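Local coordinates for protein tannase (Fusobacterium nucleatum subsp. nucleatum ATCC 25586, PDB 6YQ4) that acts as a tannase, a hydrolase that detoxifies gallotannins, probably by cleaving their galloyl ester bonds, at residues P41-Y46 with N127-A132; G80-G85 with G168-A173; A134-L139 with Q182-Y187. All coordinates share one frame; numbering follows the deposited sequence.

Contact 1. Residues P41-Y46 with N127-A132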
loop_
_atom_site.group_PDB
_atom_site.type_symbol
_atom_site.label_atom_id
_atom_site.label_comp_id
_atom_site.label_asym_id
_atom_site.label_seq_id
_atom_site.Cartn_x
_atom_site.Cartn_y
_atom_site.Cartn_z
ATOM N N PRO A 41 2.464 23.595 9.366
ATOM C CA PRO A 41 3.257 22.579 8.660
ATOM C C PRO A 41 4.698 22.540 9.142
ATOM O O PRO A 41 5.280 23.556 9.527
ATOM C CB PRO A 41 3.175 23.022 7.194
ATOM C CG PRO A 41 2.896 24.504 7.261
ATOM C CD PRO A 41 2.050 24.704 8.483
ATOM N N ILE A 42 5.279 21.341 9.110
ATOM C CA ILE A 42 6.679 21.175 9.485
ATOM C C ILE A 42 7.533 21.119 8.218
ATOM O O ILE A 42 8.688 21.569 8.227
ATOM C CB ILE A 42 6.883 19.940 10.394
ATOM C CG1 ILE A 42 8.369 19.697 10.681
ATOM C CG2 ILE A 42 6.237 18.698 9.807
ATOM C CD1 ILE A 42 9.097 20.885 11.319
ATOM N N ASP A 43 6.974 20.613 7.110
ATOM C CA ASP A 43 7.639 20.676 5.802
ATOM C C ASP A 43 6.614 21.004 4.725
ATOM O O ASP A 43 5.825 20.141 4.340
ATOM C CB ASP A 43 8.360 19.370 5.458
ATOM C CG ASP A 43 9.383 19.548 4.320
ATOM O OD1 ASP A 43 9.065 20.265 3.345
ATOM O OD2 ASP A 43 10.503 18.974 4.392
ATOM N N LYS A 44 6.662 22.221 4.190
ATOM C CA LYS A 44 5.637 22.645 3.246
ATOM C C LYS A 44 5.819 22.064 1.856
ATOM O O LYS A 44 4.874 22.116 1.062
ATOM C CB LYS A 44 5.604 24.166 3.129
ATOM C CG LYS A 44 5.062 24.852 4.346
ATOM C CD LYS A 44 4.907 26.320 4.089
ATOM C CE LYS A 44 6.249 26.992 3.919
ATOM N NZ LYS A 44 6.239 28.022 2.831
ATOM N N ASP A 45 7.012 21.559 1.519
ATOM C CA ASP A 45 7.189 20.961 0.198
ATOM C C ASP A 45 6.401 19.669 0.065
ATOM O O ASP A 45 6.016 19.288 -1.046
ATOM C CB ASP A 45 8.662 20.679 -0.071
ATOM C CG ASP A 45 9.516 21.909 0.031
ATOM O OD1 ASP A 45 10.630 21.784 0.573
ATOM O OD2 ASP A 45 9.074 22.989 -0.429
ATOM N N TYR A 46 6.167 18.985 1.180
ATOM C CA TYR A 46 5.524 17.681 1.187
ATOM C C TYR A 46 4.112 17.713 1.739
ATOM O O TYR A 46 3.222 17.109 1.144
ATOM C CB TYR A 46 6.395 16.677 1.960
ATOM C CG TYR A 46 7.527 16.258 1.059
ATOM C CD1 TYR A 46 7.287 15.365 0.024
ATOM C CD2 TYR A 46 8.804 16.834 1.159
ATOM C CE1 TYR A 46 8.270 15.011 -0.857
ATOM C CE2 TYR A 46 9.821 16.475 0.273
ATOM C CZ TYR A 46 9.536 15.565 -0.740
ATOM O OH TYR A 46 10.477 15.146 -1.653
ATOM N N ASN A 127 17.175 16.892 12.567
ATOM C CA ASN A 127 16.261 15.921 13.165
ATOM C C ASN A 127 15.299 15.354 12.129
ATOM O O ASN A 127 14.785 16.075 11.266
ATOM C CB ASN A 127 15.460 16.563 14.287
ATOM C CG ASN A 127 16.331 17.075 15.391
ATOM O OD1 ASN A 127 17.031 16.306 16.049
ATOM N ND2 ASN A 127 16.306 18.385 15.600
ATOM N N TYR A 128 15.030 14.060 12.251
ATOM C CA TYR A 128 14.109 13.368 11.355
ATOM C C TYR A 128 12.662 13.734 11.659
ATOM O O TYR A 128 12.216 13.661 12.811
ATOM C CB TYR A 128 14.318 11.866 11.472
ATOM C CG TYR A 128 15.698 11.424 11.043
ATOM C CD1 TYR A 128 16.138 11.638 9.737
ATOM C CD2 TYR A 128 16.575 10.821 11.948
ATOM C CE1 TYR A 128 17.421 11.248 9.329
ATOM C CE2 TYR A 128 17.850 10.413 11.560
ATOM C CZ TYR A 128 18.267 10.637 10.245
ATOM O OH TYR A 128 19.503 10.231 9.827
ATOM N N ILE A 129 11.926 14.104 10.611
ATOM C CA ILE A 129 10.554 14.583 10.710
ATOM C C ILE A 129 9.583 13.748 9.894
ATOM O O ILE A 129 8.402 14.105 9.799
ATOM C CB ILE A 129 10.459 16.062 10.289
ATOM C CG1 ILE A 129 10.926 16.206 8.842
ATOM C CG2 ILE A 129 11.284 16.927 11.214
ATOM C CD1 ILE A 129 10.660 17.548 8.241
ATOM N N GLY A 130 10.038 12.652 9.295
ATOM C CA GLY A 130 9.165 11.855 8.457
ATOM C C GLY A 130 9.246 10.372 8.744
ATOM O O GLY A 130 8.903 9.539 7.896
ATOM N N LYS A 131 9.732 10.031 9.933
ATOM C CA LYS A 131 9.626 8.670 10.402
ATOM C C LYS A 131 8.196 8.399 10.845
ATOM O O LYS A 131 7.401 9.318 11.074
ATOM C CB LYS A 131 10.589 8.408 11.557
ATOM C CG LYS A 131 12.014 8.860 11.313
ATOM C CD LYS A 131 12.612 8.125 10.136
ATOM C CE LYS A 131 14.107 7.998 10.308
ATOM N NZ LYS A 131 14.687 7.096 9.292
ATOM N N ALA A 132 7.883 7.116 10.970
ATOM C CA ALA A 132 6.543 6.687 11.349
ATOM C C ALA A 132 6.094 7.415 12.615
ATOM O O ALA A 132 6.873 7.548 13.562
ATOM C CB ALA A 132 6.538 5.175 11.572
#
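The carboxylate of D43 brings OD2 to 4.1 Å from I129 CD1, and on the I129 side of the contact the ring of Y128 has one face overlaid by K131 CE, which stands 3.8 Å above the ring plane and is shifted toward the rim. Neither flat group stacks on the other segment; the join itself is made by I129, a branched aliphatic side chain reaching across to 41-46. Its CG1 branch sits between the backbone N and carbonyl carbon (chi1 60°) and runs on extended, so that CD1 becomes the foremost atom. That methyl meets I42 CG1 at 4.0 Å and rests just as near D43 CB. I42 CG1 also lies 4.1 Å from the other branch of I129, CG2, and thus touches both arms of the isoleucine. The I42 and I129 side chains meet at a slant, whereas D43 approaches I129 at roughly a right angle.

The carboxylate is directed by its own loop as well: D43 OD1 accepts from D45 N at 3.0 Å, nearly along the C-O axis of the acceptor but with a bent N-H angle of 141°. This is an Asx turn, which helps set the carboxylate's rotation; I129 rests on CB of the same residue. Q47 OE1 accepts from both I42 N and D43 N, while K131 NZ is drawn away into a salt bridge with D375.

No hydrogen bond spans the two segments, and this is a surface contact whose centre lies about 20 Å from the centre of the chain. Residues 41-46 lie in the loop between strands 26-36 and 48-54; the loop holding residues 127-132 leads from strand 110-114 into helix 134-148. Since strands 48-54 and 110-114 are antiparallel neighbours in the main sheet, the contact joins loops flanking adjacent strands.

Contact 2. Residues G80-G85 with G168-A173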
loop_
_atom_site.group_PDB
_atom_site.type_symbol
_atom_site.label_atom_id
_atom_site.label_comp_id
_atom_site.label_asym_id
_atom_site.label_seq_id
_atom_site.Cartn_x
_atom_site.Cartn_y
_atom_site.Cartn_z
ATOM N N GLY A 80 6.266 5.751 -2.191
ATOM C CA GLY A 80 6.882 4.451 -2.373
ATOM C C GLY A 80 8.056 4.332 -1.424
ATOM O O GLY A 80 8.714 5.320 -1.086
ATOM N N GLY A 81 8.301 3.111 -0.971
ATOM C CA GLY A 81 9.406 2.870 -0.074
ATOM C C GLY A 81 9.268 3.499 1.295
ATOM O O GLY A 81 10.199 3.400 2.104
ATOM N N TYR A 82 8.129 4.109 1.590
ATOM C CA TYR A 82 7.906 4.898 2.791
ATOM C C TYR A 82 8.746 6.157 2.779
ATOM O O TYR A 82 9.034 6.732 3.838
ATOM C CB TYR A 82 8.148 4.078 4.071
ATOM C CG TYR A 82 7.036 3.093 4.313
ATOM C CD1 TYR A 82 5.788 3.515 4.781
ATOM C CD2 TYR A 82 7.209 1.744 4.031
ATOM C CE1 TYR A 82 4.750 2.612 4.968
ATOM C CE2 TYR A 82 6.171 0.834 4.214
ATOM C CZ TYR A 82 4.952 1.264 4.701
ATOM O OH TYR A 82 3.937 0.336 4.901
ATOM N N MET A 83 9.127 6.583 1.595
ATOM C CA MET A 83 9.871 7.790 1.284
ATOM C C MET A 83 8.906 8.944 1.066
ATOM O O MET A 83 7.731 8.731 0.749
ATOM C CB MET A 83 10.719 7.559 0.035
ATOM C CG MET A 83 11.851 6.596 0.261
ATOM S SD MET A 83 13.203 7.408 1.150
ATOM C CE MET A 83 13.779 8.558 -0.078
ATOM N N PRO A 84 9.368 10.183 1.225
ATOM C CA PRO A 84 8.493 11.339 0.971
ATOM C C PRO A 84 7.884 11.298 -0.426
ATOM O O PRO A 84 8.567 11.031 -1.419
ATOM C CB PRO A 84 9.446 12.537 1.111
ATOM C CG PRO A 84 10.588 12.031 1.911
ATOM C CD PRO A 84 10.747 10.592 1.538
ATOM N N GLY A 85 6.602 11.615 -0.507
ATOM C CA GLY A 85 5.958 11.609 -1.805
ATOM C C GLY A 85 5.245 12.894 -2.141
ATOM O O GLY A 85 4.377 13.346 -1.390
ATOM N N GLY A 168 2.625 2.997 -0.546
ATOM C CA GLY A 168 1.450 3.842 -0.652
ATOM C C GLY A 168 0.139 3.085 -0.668
ATOM O O GLY A 168 -0.903 3.669 -0.349
ATOM N N GLY A 169 0.164 1.806 -1.054
ATOM C CA GLY A 169 -1.004 0.963 -0.852
ATOM C C GLY A 169 -1.224 0.650 0.613
ATOM O O GLY A 169 -2.361 0.630 1.092
ATOM N N ALA A 170 -0.137 0.414 1.351
ATOM C CA ALA A 170 -0.245 0.269 2.799
ATOM C C ALA A 170 -0.932 1.480 3.432
ATOM O O ALA A 170 -1.807 1.329 4.287
ATOM C CB ALA A 170 1.146 0.061 3.390
ATOM N N LEU A 171 -0.552 2.692 3.022
ATOM C CA LEU A 171 -1.134 3.882 3.634
ATOM C C LEU A 171 -2.595 4.053 3.228
ATOM O O LEU A 171 -3.450 4.419 4.052
ATOM C CB LEU A 171 -0.311 5.102 3.238
ATOM C CG LEU A 171 1.120 5.195 3.783
ATOM C CD1 LEU A 171 1.764 6.466 3.264
ATOM C CD2 LEU A 171 1.149 5.152 5.328
ATOM N N SER A 172 -2.903 3.793 1.961
ATOM C CA SER A 172 -4.302 3.803 1.538
ATOM C C SER A 172 -5.133 2.806 2.359
ATOM O O SER A 172 -6.181 3.161 2.919
ATOM C CB SER A 172 -4.364 3.518 0.039
ATOM O OG SER A 172 -5.626 3.063 -0.335
ATOM N N ALA A 173 -4.632 1.582 2.528
ATOM C CA ALA A 173 -5.328 0.592 3.357
ATOM C C ALA A 173 -5.435 1.042 4.812
ATOM O O ALA A 173 -6.499 0.918 5.434
ATOM C CB ALA A 173 -4.612 -0.755 3.274
#
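A type I' beta turn, G80 to M83, faces the start of helix 167-177, where Y82 meets A170 and L171; the helix begins within what is probably the nucleophile elbow (GxSxG) of an alpha/beta hydrolase, whose last glycine is G168. The turn is closed by M83 N to G80 O at 3.0 Å and follows strand 73-76, a position from which loops in this fold commonly help to form the oxyanion hole.

Y82 holds the second of the turn's two positive-phi positions, and its phenol end lies closer to the helix than its base does. Its CG lies opposite the carbonyl carbon and beside the backbone N (chi1 -73°). OH comes within 3.2 Å of A170 CB, a close methyl contact, and CZ is 4.2 Å from the same carbon, which reaches the ring from an oblique direction. L171 CD2 comes instead to the ring edge, 4.4 Å from CE1. Beyond the segments, Y82 OH bonds to I209 O, and the side chain lies about 4 Å from a bound glycerol, probably from the crystallisation liquor, and near, without touching, the presumed Ser-His-Asp triad.

The contact is therefore van der Waals in character, with no hydrogen bond across it: one methyl lies against the hydroxyl oxygen and another at the ring edge, while the buried hydroxyl is satisfied by a backbone carbonyl, which would help fix the ring beside the probable active site.

Contact 3. Residues A134-L139 with Q182-Y187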
loop_
_atom_site.group_PDB
_atom_site.type_symbol
_atom_site.label_atom_id
_atom_site.label_comp_id
_atom_site.label_asym_id
_atom_site.label_seq_id
_atom_site.Cartn_x
_atom_site.Cartn_y
_atom_site.Cartn_z
ATOM N N ALA A 134 4.416 9.730 10.494
ATOM C CA ALA A 134 4.188 10.987 9.777
ATOM C C ALA A 134 3.329 10.808 8.521
ATOM O O ALA A 134 2.413 11.598 8.272
ATOM C CB ALA A 134 5.530 11.637 9.400
ATOM N N ALA A 135 3.643 9.822 7.680
ATOM C CA ALA A 135 2.957 9.769 6.388
ATOM C C ALA A 135 1.472 9.469 6.554
ATOM O O ALA A 135 0.647 10.017 5.812
ATOM C CB ALA A 135 3.601 8.743 5.452
ATOM N N ILE A 136 1.106 8.607 7.514
ATOM C CA ILE A 136 -0.314 8.323 7.708
ATOM C C ILE A 136 -0.988 9.536 8.337
ATOM O O ILE A 136 -2.144 9.843 8.027
ATOM C CB ILE A 136 -0.546 7.013 8.508
ATOM C CG1 ILE A 136 -2.046 6.720 8.611
ATOM C CG2 ILE A 136 0.054 7.033 9.911
ATOM C CD1 ILE A 136 -2.687 6.559 7.256
ATOM N N VAL A 137 -0.253 10.297 9.147
ATOM C CA VAL A 137 -0.811 11.509 9.732
ATOM C C VAL A 137 -1.069 12.555 8.655
ATOM O O VAL A 137 -2.096 13.244 8.673
ATOM C CB VAL A 137 0.120 12.036 10.833
ATOM C CG1 VAL A 137 -0.255 13.484 11.209
ATOM C CG2 VAL A 137 0.071 11.107 12.040
ATOM N N ASP A 138 -0.172 12.659 7.671
ATOM C CA ASP A 138 -0.362 13.649 6.615
ATOM C C ASP A 138 -1.599 13.326 5.781
ATOM O O ASP A 138 -2.415 14.214 5.503
ATOM C CB ASP A 138 0.894 13.741 5.733
ATOM C CG ASP A 138 2.094 14.416 6.452
ATOM O OD1 ASP A 138 3.254 14.224 6.024
ATOM O OD2 ASP A 138 1.890 15.145 7.445
ATOM N N LEU A 139 -1.777 12.048 5.412
ATOM C CA LEU A 139 -2.943 11.642 4.631
ATOM C C LEU A 139 -4.240 11.885 5.397
ATOM O O LEU A 139 -5.232 12.344 4.815
ATOM C CB LEU A 139 -2.830 10.160 4.238
ATOM C CG LEU A 139 -1.719 9.781 3.258
ATOM C CD1 LEU A 139 -2.004 8.462 2.566
ATOM C CD2 LEU A 139 -1.489 10.890 2.228
ATOM N N GLN A 182 -8.130 7.383 17.851
ATOM C CA GLN A 182 -7.594 8.428 18.712
ATOM C C GLN A 182 -6.073 8.446 18.737
ATOM O O GLN A 182 -5.485 9.480 19.067
ATOM C CB GLN A 182 -8.135 8.247 20.126
ATOM C CG GLN A 182 -9.644 8.179 20.196
ATOM C CD GLN A 182 -10.256 9.436 20.774
ATOM O OE1 GLN A 182 -10.663 10.336 20.038
ATOM N NE2 GLN A 182 -10.321 9.509 22.104
ATOM N N ASP A 183 -5.429 7.328 18.396
ATOM C CA ASP A 183 -3.968 7.240 18.406
ATOM C C ASP A 183 -3.297 8.341 17.596
ATOM O O ASP A 183 -2.180 8.767 17.924
ATOM C CB ASP A 183 -3.537 5.893 17.837
ATOM C CG ASP A 183 -4.151 4.731 18.570
ATOM O OD1 ASP A 183 -5.005 4.968 19.457
ATOM O OD2 ASP A 183 -3.767 3.582 18.255
ATOM N N TYR A 184 -3.939 8.786 16.517
ATOM C CA TYR A 184 -3.350 9.733 15.595
ATOM C C TYR A 184 -3.583 11.189 15.989
ATOM O O TYR A 184 -2.859 12.072 15.503
ATOM C CB TYR A 184 -3.902 9.467 14.200
ATOM C CG TYR A 184 -3.695 8.047 13.746
ATOM C CD1 TYR A 184 -2.535 7.675 13.096
ATOM C CD2 TYR A 184 -4.664 7.074 13.957
ATOM C CE1 TYR A 184 -2.335 6.372 12.678
ATOM C CE2 TYR A 184 -4.475 5.774 13.544
ATOM C CZ TYR A 184 -3.321 5.428 12.899
ATOM O OH TYR A 184 -3.133 4.124 12.484
ATOM N N LEU A 185 -4.555 11.455 16.867
ATOM C CA LEU A 185 -4.924 12.833 17.189
ATOM C C LEU A 185 -3.783 13.653 17.782
ATOM O O LEU A 185 -3.599 14.800 17.340
ATOM C CB LEU A 185 -6.142 12.845 18.121
ATOM C CG LEU A 185 -7.318 11.921 17.828
ATOM C CD1 LEU A 185 -8.461 12.277 18.769
ATOM C CD2 LEU A 185 -7.762 12.031 16.373
ATOM N N PRO A 186 -2.997 13.168 18.760
ATOM C CA PRO A 186 -1.886 14.013 19.262
ATOM C C PRO A 186 -0.916 14.447 18.172
ATOM O O PRO A 186 -0.318 15.526 18.274
ATOM C CB PRO A 186 -1.198 13.126 20.314
ATOM C CG PRO A 186 -2.272 12.174 20.773
ATOM C CD PRO A 186 -3.099 11.901 19.515
ATOM N N TYR A 187 -0.754 13.654 17.112
ATOM C CA TYR A 187 0.071 14.121 16.009
ATOM C C TYR A 187 -0.680 15.108 15.123
ATOM O O TYR A 187 -0.064 16.023 14.560
ATOM C CB TYR A 187 0.568 12.946 15.173
ATOM C CG TYR A 187 1.448 11.958 15.907
ATOM C CD1 TYR A 187 0.892 10.869 16.580
ATOM C CD2 TYR A 187 2.847 12.089 15.894
ATOM C CE1 TYR A 187 1.690 9.943 17.225
ATOM C CE2 TYR A 187 3.660 11.165 16.542
ATOM C CZ TYR A 187 3.066 10.095 17.210
ATOM O OH TYR A 187 3.833 9.167 17.871
#
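V137 and Y184 bring the two backbones to 6.6 Å between their CA atoms, where the first turns of helix 134-148 pass the short 3-10 segment 182-184 that runs into helix 185-191. Helix 134-148 is a helix of the alpha/beta hydrolase fold, lying between strands 110-114 and 160-163 in the chain; helix 185-191 packs on it, and the two segments meet through largely buried hydrocarbon with no hydrogen bond between them.

I136 presents both branches to one corner of the Y184 ring. Its CG2 lies 3.7 Å from CE1 and approaches obliquely, while CG1 is 4.1 Å from the same ring atom. V137 serves two tyrosines: CG2 lies at the edge of the Y184 ring, 4.4 Å from CD1 and near the ring plane, and also reaches Y187. With CG1 anti to the backbone N (chi1 166°), CG2 lies beside that N, and both methyls reach Y187 CB from the same side. The Y187 side chain also packs on P133 and on I417 and M420 of helix 415-420.

Around this patch, L174 of helix 167-177 packs on both I136 and Y184. K140 makes a cation-pi contact with Y184, whose OH bonds to M420 O, so that the hydroxyl is tethered and the pi system has a cationic neighbour. The V137 and Y187 side chains meet nearly at right angles, with V137 CG2 3.7 Å from Y187 CB and V137 CG1 4.1 Å from that same CB.

Contacts 2 and 3 are buried, whereas contact 1 lies at the surface between two loops; in all three the segments meet by van der Waals packing, without a hydrogen bond. In contact 1 aliphatic branches meet each other and the shoulder of an aspartate, while in contacts 2 and 3 tyrosines receive methyl groups, and the hydroxyls of Y82 and Y184 hydrogen-bond to backbone carbonyls elsewhere. The buried pair share a helix interface: L171 of contact 2 packs on A135, I136 and L139 of contact 3. Contact 1 borders both, through Y46 against P84 and I129 O against A134 CB. Q47, already bound to the loop of contact 1, also gives NE2 to D138 OD2 of contact 3.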